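Local structure of uncharacterized protein (Eubacterium ventriosum, 3FDI) at residues Val22-Lys25 and Leu26-Tyr30; Val185-Ala188 and Thr189-Ile193. The protein is of unknown function but belongs to the cytidylate kinase-like family of P-loop NTPases and so probably binds and phosphorylates a nucleotide. All coordinates share one frame; numbering follows the deposited sequence.

In the fold
From the N terminus, strand 8-13 in the middle of the parallel sheet leads into helix 19-30, where contact 1 joins Val22-Lys25 to Leu26-Tyr30. Far along the chain, edge strand 176-180 is followed by the C-terminal helix 185-197, the site of contact 2 between Val185-Ala188 and Thr189-Ile193. Each contact is a local helical one that closes a single turn; the two come in series, neither nested nor crossed. Their centres nevertheless lie about 10 Å apart, because the two helices pack against each other on the sheet. Val22 meets Val185 and Thr189, Tyr30 meets Ile193, and a salt bridge runs from Lys25 NZ to Asp186 OD2 at 2.5 Å.

Contact 1. Residues Val22-Lys25 and Leu26-Tyr30; sequences VAKK and LAEHY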
# COMPACT_ATOMS: atom_id res chain seq x y z
N VAL B 22 8.99 -19.78 18.20
CA VAL B 22 9.13 -18.70 19.19
C VAL B 22 7.89 -18.66 20.11
O VAL B 22 8.00 -18.55 21.35
CB VAL B 22 9.36 -17.36 18.51
CG1 VAL B 22 9.36 -16.22 19.52
CG2 VAL B 22 10.65 -17.37 17.70
N ALA B 23 6.71 -18.73 19.51
CA ALA B 23 5.46 -18.71 20.30
C ALA B 23 5.47 -19.85 21.35
O ALA B 23 5.25 -19.64 22.54
CB ALA B 23 4.28 -18.80 19.42
N LYS B 24 5.78 -21.06 20.89
CA LYS B 24 5.97 -22.23 21.78
C LYS B 24 7.01 -22.02 22.86
O LYS B 24 6.75 -22.25 24.03
CB LYS B 24 6.36 -23.44 20.92
CG LYS B 24 6.24 -24.79 21.58
CD LYS B 24 5.93 -25.83 20.48
CE LYS B 24 6.19 -27.29 20.88
NZ LYS B 24 7.54 -27.78 20.43
N LYS B 25 8.20 -21.58 22.48
CA LYS B 25 9.25 -21.29 23.46
C LYS B 25 8.83 -20.27 24.51
O LYS B 25 9.03 -20.48 25.70
CB LYS B 25 10.57 -20.91 22.77
CG LYS B 25 11.18 -22.13 22.06
CD LYS B 25 12.39 -21.83 21.16
CE LYS B 25 13.23 -23.13 20.99
NZ LYS B 25 14.43 -22.99 20.10
N LEU B 26 8.19 -19.19 24.10
CA LEU B 26 7.63 -18.21 25.03
C LEU B 26 6.59 -18.86 25.98
O LEU B 26 6.64 -18.63 27.20
CB LEU B 26 6.97 -17.05 24.25
CG LEU B 26 7.92 -16.12 23.49
CD1 LEU B 26 7.17 -15.18 22.44
CD2 LEU B 26 8.80 -15.32 24.53
N ALA B 27 5.65 -19.64 25.44
CA ALA B 27 4.57 -20.23 26.24
C ALA B 27 5.16 -21.13 27.33
O ALA B 27 4.76 -21.10 28.49
CB ALA B 27 3.57 -21.04 25.34
N GLU B 28 6.16 -21.90 26.94
CA GLU B 28 6.89 -22.74 27.87
C GLU B 28 7.67 -21.91 28.89
O GLU B 28 7.72 -22.29 30.04
CB GLU B 28 7.86 -23.67 27.14
CG GLU B 28 7.18 -24.90 26.52
CD GLU B 28 8.05 -25.64 25.51
OE1 GLU B 28 9.27 -25.33 25.40
OE2 GLU B 28 7.51 -26.52 24.83
N HIS B 29 8.29 -20.81 28.49
CA HIS B 29 9.08 -20.03 29.45
C HIS B 29 8.20 -19.45 30.54
O HIS B 29 8.56 -19.46 31.71
CB HIS B 29 9.83 -18.89 28.79
CG HIS B 29 10.61 -18.06 29.77
ND1 HIS B 29 10.12 -16.89 30.31
CD2 HIS B 29 11.84 -18.22 30.29
CE1 HIS B 29 11.03 -16.37 31.12
NE2 HIS B 29 12.08 -17.16 31.12
N TYR B 30 7.04 -18.93 30.14
CA TYR B 30 6.11 -18.36 31.09
C TYR B 30 5.07 -19.37 31.60
O TYR B 30 4.21 -19.02 32.37
CB TYR B 30 5.42 -17.16 30.46
CG TYR B 30 6.32 -15.97 30.27
CD1 TYR B 30 6.78 -15.25 31.36
CD2 TYR B 30 6.68 -15.55 29.00
CE1 TYR B 30 7.62 -14.13 31.18
CE2 TYR B 30 7.50 -14.44 28.81
CZ TYR B 30 7.97 -13.74 29.89
OH TYR B 30 8.80 -12.67 29.68
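Val22-Lys25 and Leu26-Tyr30 are successive turns of helix 19-30, and their contact is a local i to i+4 one, made where this helix lies on the parallel sheet. Leu26 N donates to Val22 O at 2.8 Å and nearly straight (173°), and the amides of Ala27, Glu28 and His29 repeat the pattern onto Ala23, Lys24 and Lys25. On the buried side, Val22 and Leu26 run alongside each other, CG1 of the valine 3.8 Å from CD1 of the leucine. Val22 CG1 reaches forward along the helix because it stands anti to the backbone N (chi1 175°). Leu26 CG also rests over Val22 O, 3.2 Å away. Leu26 and Ala23 both touch Ile11 of strand 8-13, while Ala23 and Ala27 meet Val102 of strand 101-104 and Leu34 of strand 34-35. On the exposed side Lys24 and Glu28 point the same way, but Lys24 NZ stays 4.6 Å from Glu28 OE2, beyond a salt bridge; the nearer approach is Lys24 CG to that oxygen, 3.9 Å. The pair therefore probably adds a diffuse attraction across one turn, whereas Lys25 is committed to its salt bridge with Asp186.

Contact 2. Residues Val185-Ala188 and Thr189-Ile193; sequences VDTA and TDMII
Thr189 folds its hydroxyl back onto the preceding turn, and Val185 O is gripped twice: Thr189 OG1 donates to it at 2.7 Å and Thr189 N at 3.0 Å. The two donors arrive from opposite faces of the carbonyl plane, tilted from it by about 30° each. The torsion that allows this sets OG1 beside its own backbone N (chi1 -57°), which leaves CG2 pointing on along the helix. The buried hydroxyl is thereby satisfied within its own helix. Thr189 OG1 also lies 4.0 Å from Val185 CG1, and Thr189 and Val185 both pack on Val22 of helix 19-30. A valine in place of Thr189 would probably leave Val185 O with the backbone amide alone and put a methyl where the hydroxyl now donates. Also on the packed side, Ile192 lays CG1 3.4 Å from Ala188 O, and both residues touch Ile178 of strand 176-180. This strand and the helix that follows it complete one edge of the P-loop NTPase-like alpha/beta fold, with helix 185-197 lying on the sheet beside helix 19-30. Met191, a selenomethionine, lies obliquely across Thr187, SE 4.0 Å from Thr187 CG2, and packs on Tyr195 of the second subunit; Thr187 OG1 is hydrogen-bonded to Ser198 of that subunit. The side with exposed Asp186 is looser: Asp186 OD1 and Asp190 OD1 stand 5.6 Å apart, and a water spans the gap, donating to Asp190 OD1 at 2.7 Å but only weakly to Asp186 OD1. Asp190 still packs on Lys194 of the second subunit. The water probably eases the like-charge repulsion, as does Lys25, whose salt bridge to Asp186 OD2 ties that carboxylate to helix 19-30.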
# COMPACT_ATOMS: atom_id res chain seq x y z
N VAL B 185 16.24 -18.79 16.72
CA VAL B 185 14.95 -18.73 17.43
C VAL B 185 15.11 -18.49 18.94
O VAL B 185 14.29 -17.82 19.56
CB VAL B 185 14.10 -20.05 17.18
CG1 VAL B 185 12.77 -20.02 17.94
CG2 VAL B 185 13.84 -20.21 15.70
N ASP B 186 16.15 -19.07 19.53
CA ASP B 186 16.45 -18.83 20.93
C ASP B 186 16.81 -17.39 21.22
O ASP B 186 16.45 -16.90 22.27
CB ASP B 186 17.53 -19.76 21.43
CG ASP B 186 16.96 -21.04 21.97
OD1 ASP B 186 17.35 -21.44 23.06
OD2 ASP B 186 16.08 -21.61 21.33
N THR B 187 17.47 -16.71 20.28
CA THR B 187 17.88 -15.34 20.50
C THR B 187 16.68 -14.39 20.43
O THR B 187 16.56 -13.51 21.26
CB THR B 187 18.98 -14.89 19.52
OG1 THR B 187 20.20 -15.60 19.79
CG2 THR B 187 19.25 -13.38 19.67
N ALA B 188 15.81 -14.60 19.43
CA ALA B 188 14.54 -13.88 19.29
C ALA B 188 13.63 -14.09 20.51
O ALA B 188 13.07 -13.16 21.03
CB ALA B 188 13.83 -14.31 18.00
N THR B 189 13.50 -15.31 20.97
CA THR B 189 12.66 -15.59 22.12
C THR B 189 13.17 -14.81 23.34
O THR B 189 12.38 -14.17 24.06
CB THR B 189 12.62 -17.11 22.38
OG1 THR B 189 12.15 -17.76 21.19
CG2 THR B 189 11.73 -17.46 23.54
N ASP B 190 14.50 -14.81 23.55
CA ASP B 190 15.12 -14.14 24.73
C ASP B 190 14.89 -12.65 24.68
O ASP B 190 14.70 -12.02 25.72
CB ASP B 190 16.63 -14.40 24.85
CG ASP B 190 16.99 -15.85 25.29
OD1 ASP B 190 16.14 -16.65 25.78
OD2 ASP B 190 18.17 -16.20 25.13
N MSE B 191 14.94 -12.08 23.49
CA MSE B 191 14.79 -10.67 23.35
C MSE B 191 13.34 -10.26 23.64
O MSE B 191 13.12 -9.13 24.11
CB MSE B 191 15.14 -10.26 21.94
CG MSE B 191 16.60 -10.48 21.58
SE MSE B 191 16.90 -10.20 19.69
CE MSE B 191 16.42 -8.33 19.61
N ILE B 192 12.37 -11.14 23.34
CA ILE B 192 10.96 -10.84 23.59
C ILE B 192 10.73 -10.90 25.09
O ILE B 192 10.01 -10.05 25.65
CB ILE B 192 9.99 -11.82 22.83
CG1 ILE B 192 10.05 -11.55 21.32
CG2 ILE B 192 8.53 -11.69 23.35
CD1 ILE B 192 9.47 -12.64 20.44
N ILE B 193 11.38 -11.85 25.74
CA ILE B 193 11.26 -12.02 27.19
C ILE B 193 11.86 -10.80 27.94
O ILE B 193 11.32 -10.31 28.95
CB ILE B 193 11.99 -13.30 27.65
CG1 ILE B 193 11.29 -14.56 27.15
CG2 ILE B 193 12.19 -13.30 29.18
CD1 ILE B 193 12.20 -15.74 27.17
O HOH W 1 15.94 -19.25 25.15